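Local coordinates for protein PT26-6P (Thermococcus sp., PDB 2WB7) that is of unknown function but is encoded by a family of euryarchaeal mobile elements and exhibits three domains with novel folds, at residues I230-G236 against V253-N257. Residues are numbered along the deposited sequence; the frame is centred on the assembly and turned at random.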
ATOM      1  N   ILE A 230      -2.156  -4.075  -7.585  1.00 55.29           N
ATOM      2  CA  ILE A 230      -1.753  -5.287  -8.297  1.00 54.58           C
ATOM      3  C   ILE A 230      -2.801  -5.650  -9.352  1.00 54.25           C
ATOM      4  O   ILE A 230      -3.997  -5.474  -9.139  1.00 53.88           O
ATOM      5  CB  ILE A 230      -1.509  -6.473  -7.356  1.00 54.46           C
ATOM      6  CG1 ILE A 230      -2.740  -6.749  -6.509  1.00 54.43           C
ATOM      7  CG2 ILE A 230      -0.320  -6.204  -6.457  1.00 54.44           C
ATOM      8  CD1 ILE A 230      -2.612  -8.021  -5.670  1.00 54.70           C
ATOM      9  N   ASP A 231      -2.345  -6.135 -10.498  1.00 54.05           N
ATOM     10  CA  ASP A 231      -3.250  -6.488 -11.586  1.00 54.08           C
ATOM     11  C   ASP A 231      -4.102  -7.676 -11.177  1.00 53.35           C
ATOM     12  O   ASP A 231      -3.575  -8.742 -10.838  1.00 53.56           O
ATOM     13  CB  ASP A 231      -2.470  -6.858 -12.854  1.00 54.64           C
ATOM     14  CG  ASP A 231      -1.669  -5.692 -13.422  1.00 56.58           C
ATOM     15  OD1 ASP A 231      -2.168  -4.538 -13.388  1.00 58.34           O
ATOM     16  OD2 ASP A 231      -0.535  -5.937 -13.904  1.00 58.58           O
ATOM     17  N   GLY A 232      -5.418  -7.507 -11.218  1.00 52.34           N
ATOM     18  CA  GLY A 232      -6.314  -8.614 -10.901  1.00 50.79           C
ATOM     19  C   GLY A 232      -6.587  -8.833  -9.422  1.00 49.59           C
ATOM     20  O   GLY A 232      -7.388  -9.707  -9.067  1.00 50.16           O
ATOM     21  N   GLY A 233      -5.933  -8.058  -8.553  1.00 47.73           N
ATOM     22  CA  GLY A 233      -6.245  -8.106  -7.124  1.00 45.33           C
ATOM     23  C   GLY A 233      -7.723  -7.837  -6.911  1.00 43.79           C
ATOM     24  O   GLY A 233      -8.324  -7.087  -7.669  1.00 43.54           O
HETATM   25  N   MSE A 234      -8.318  -8.433  -5.882  1.00 42.17           N
HETATM   26  CA  MSE A 234      -9.765  -8.352  -5.721  1.00 40.71           C
HETATM   27  C   MSE A 234     -10.255  -7.319  -4.704  1.00 39.91           C
HETATM   28  O   MSE A 234      -9.503  -6.861  -3.856  1.00 39.57           O
HETATM   29  CB  MSE A 234     -10.367  -9.724  -5.389  1.00 40.42           C
HETATM   30  CG  MSE A 234     -11.736  -9.908  -6.023  1.00 39.97           C
HETATM   31 SE   MSE A 234     -12.781 -11.333  -5.288  0.50 37.94          SE
HETATM   32  CE  MSE A 234     -12.938 -10.659  -3.478  1.00 39.47           C
ATOM     33  N   LEU A 235     -11.532  -6.967  -4.825  1.00 39.18           N
ATOM     34  CA  LEU A 235     -12.240  -6.126  -3.866  1.00 38.55           C
ATOM     35  C   LEU A 235     -13.427  -6.888  -3.296  1.00 37.52           C
ATOM     36  O   LEU A 235     -14.069  -7.660  -4.011  1.00 37.37           O
ATOM     37  CB  LEU A 235     -12.792  -4.892  -4.564  1.00 38.86           C
ATOM     38  CG  LEU A 235     -11.708  -4.008  -5.156  1.00 40.44           C
ATOM     39  CD1 LEU A 235     -12.282  -3.029  -6.192  1.00 40.54           C
ATOM     40  CD2 LEU A 235     -11.020  -3.277  -4.006  1.00 40.95           C
ATOM     41  N   GLY A 236     -13.733  -6.647  -2.025  1.00 35.99           N
ATOM     42  CA  GLY A 236     -14.953  -7.155  -1.432  1.00 34.56           C
ATOM     43  C   GLY A 236     -15.029  -8.668  -1.311  1.00 33.82           C
ATOM     44  O   GLY A 236     -14.058  -9.331  -0.975  1.00 33.73           O
ATOM     45  N   VAL A 253      -7.525 -15.748  -3.252  1.00 36.17           N
ATOM     46  CA  VAL A 253      -7.375 -14.712  -4.251  1.00 34.88           C
ATOM     47  C   VAL A 253      -6.486 -13.646  -3.629  1.00 34.52           C
ATOM     48  O   VAL A 253      -6.472 -13.486  -2.404  1.00 34.53           O
ATOM     49  CB  VAL A 253      -8.707 -14.070  -4.578  1.00 34.80           C
ATOM     50  CG1 VAL A 253      -9.551 -14.973  -5.470  1.00 33.92           C
ATOM     51  CG2 VAL A 253      -9.427 -13.722  -3.298  1.00 33.94           C
ATOM     52  N   LEU A 254      -5.733 -12.927  -4.449  1.00 33.71           N
ATOM     53  CA  LEU A 254      -4.983 -11.799  -3.937  1.00 33.38           C
ATOM     54  C   LEU A 254      -5.956 -10.662  -3.743  1.00 33.20           C
ATOM     55  O   LEU A 254      -6.900 -10.504  -4.515  1.00 33.50           O
ATOM     56  CB  LEU A 254      -3.922 -11.379  -4.933  1.00 33.50           C
ATOM     57  CG  LEU A 254      -2.768 -12.368  -5.133  1.00 34.36           C
ATOM     58  CD1 LEU A 254      -1.661 -11.661  -5.936  1.00 34.92           C
ATOM     59  CD2 LEU A 254      -2.243 -12.905  -3.790  1.00 32.21           C
ATOM     60  N   TYR A 255      -5.759  -9.868  -2.706  1.00 32.64           N
ATOM     61  CA  TYR A 255      -6.637  -8.717  -2.527  1.00 32.47           C
ATOM     62  C   TYR A 255      -5.877  -7.438  -2.842  1.00 32.48           C
ATOM     63  O   TYR A 255      -4.665  -7.363  -2.639  1.00 32.21           O
ATOM     64  CB  TYR A 255      -7.225  -8.684  -1.101  1.00 32.00           C
ATOM     65  CG  TYR A 255      -8.577  -9.360  -0.984  1.00 30.83           C
ATOM     66  CD1 TYR A 255      -8.688 -10.725  -0.738  1.00 29.47           C
ATOM     67  CD2 TYR A 255      -9.747  -8.628  -1.131  1.00 30.10           C
ATOM     68  CE1 TYR A 255      -9.924 -11.329  -0.643  1.00 28.52           C
ATOM     69  CE2 TYR A 255     -10.977  -9.217  -1.037  1.00 27.78           C
ATOM     70  CZ  TYR A 255     -11.065 -10.556  -0.793  1.00 28.99           C
ATOM     71  OH  TYR A 255     -12.310 -11.124  -0.704  1.00 30.77           O
ATOM     72  N   GLN A 256      -6.570  -6.436  -3.359  1.00 32.73           N
ATOM     73  CA  GLN A 256      -5.977  -5.115  -3.357  1.00 33.09           C
ATOM     74  C   GLN A 256      -5.822  -4.744  -1.874  1.00 33.37           C
ATOM     75  O   GLN A 256      -6.646  -5.146  -1.034  1.00 33.42           O
ATOM     76  CB  GLN A 256      -6.861  -4.098  -4.087  1.00 33.12           C
ATOM     77  CG  GLN A 256      -7.129  -4.379  -5.560  1.00 33.76           C
ATOM     78  CD  GLN A 256      -5.880  -4.330  -6.410  1.00 36.14           C
ATOM     79  OE1 GLN A 256      -4.917  -3.622  -6.100  1.00 36.96           O
ATOM     80  NE2 GLN A 256      -5.888  -5.085  -7.501  1.00 37.51           N
ATOM     81  N   ASN A 257      -4.764  -4.005  -1.544  1.00 33.25           N
ATOM     82  CA  ASN A 257      -4.586  -3.474  -0.196  1.00 33.03           C
ATOM     83  C   ASN A 257      -4.557  -1.956  -0.257  1.00 32.97           C
ATOM     84  O   ASN A 257      -4.062  -1.387  -1.215  1.00 32.98           O
ATOM     85  CB  ASN A 257      -3.258  -3.936   0.412  1.00 33.17           C
ATOM     86  CG  ASN A 257      -3.303  -5.345   0.944  1.00 33.67           C
ATOM     87  OD1 ASN A 257      -2.871  -6.278   0.281  1.00 37.37           O
ATOM     88  ND2 ASN A 257      -3.807  -5.508   2.149  1.00 34.50           N
TER
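Start at the side-chain amide of Q256, which grips a type II beta turn running from I230 to G233. Q256 NE2 donates to I230 O at 2.5 Å and to G233 O at 3.2 Å, while Q256 OE1 takes the hydrogen of I230 N (3.2 Å), so one carboxamide pairs with both polar backbone atoms of I230. The turn keeps its own bond, G233 N to I230 O (3.3 Å); at G232, its third position, a CB would jam against D231 O. A CB on G233 would run into Q256 NE2. One residue on, M234 makes a single beta bridge to Y255: M234 N donates to L254 O (2.9 Å) and Q256 N to M234 O (3.0 Å), the pattern of a parallel pair. Y255 OH also donates to G236 O (2.5 Å), though the hydroxyl is crowded and its place less sure. The loop thus meets strand 253-261, an inner strand of the eight-stranded antiparallel sheet. I230 CD1 packs on L254 CB (3.7 Å), and A27 of helix 21-34 touches both side chains. M234, modelled as selenomethionine, lays CB over one face of the Y255 ring, and M234 SE makes an oblique Met-aromatic contact, 5.5 Å from the ring centroid and 34° off the normal.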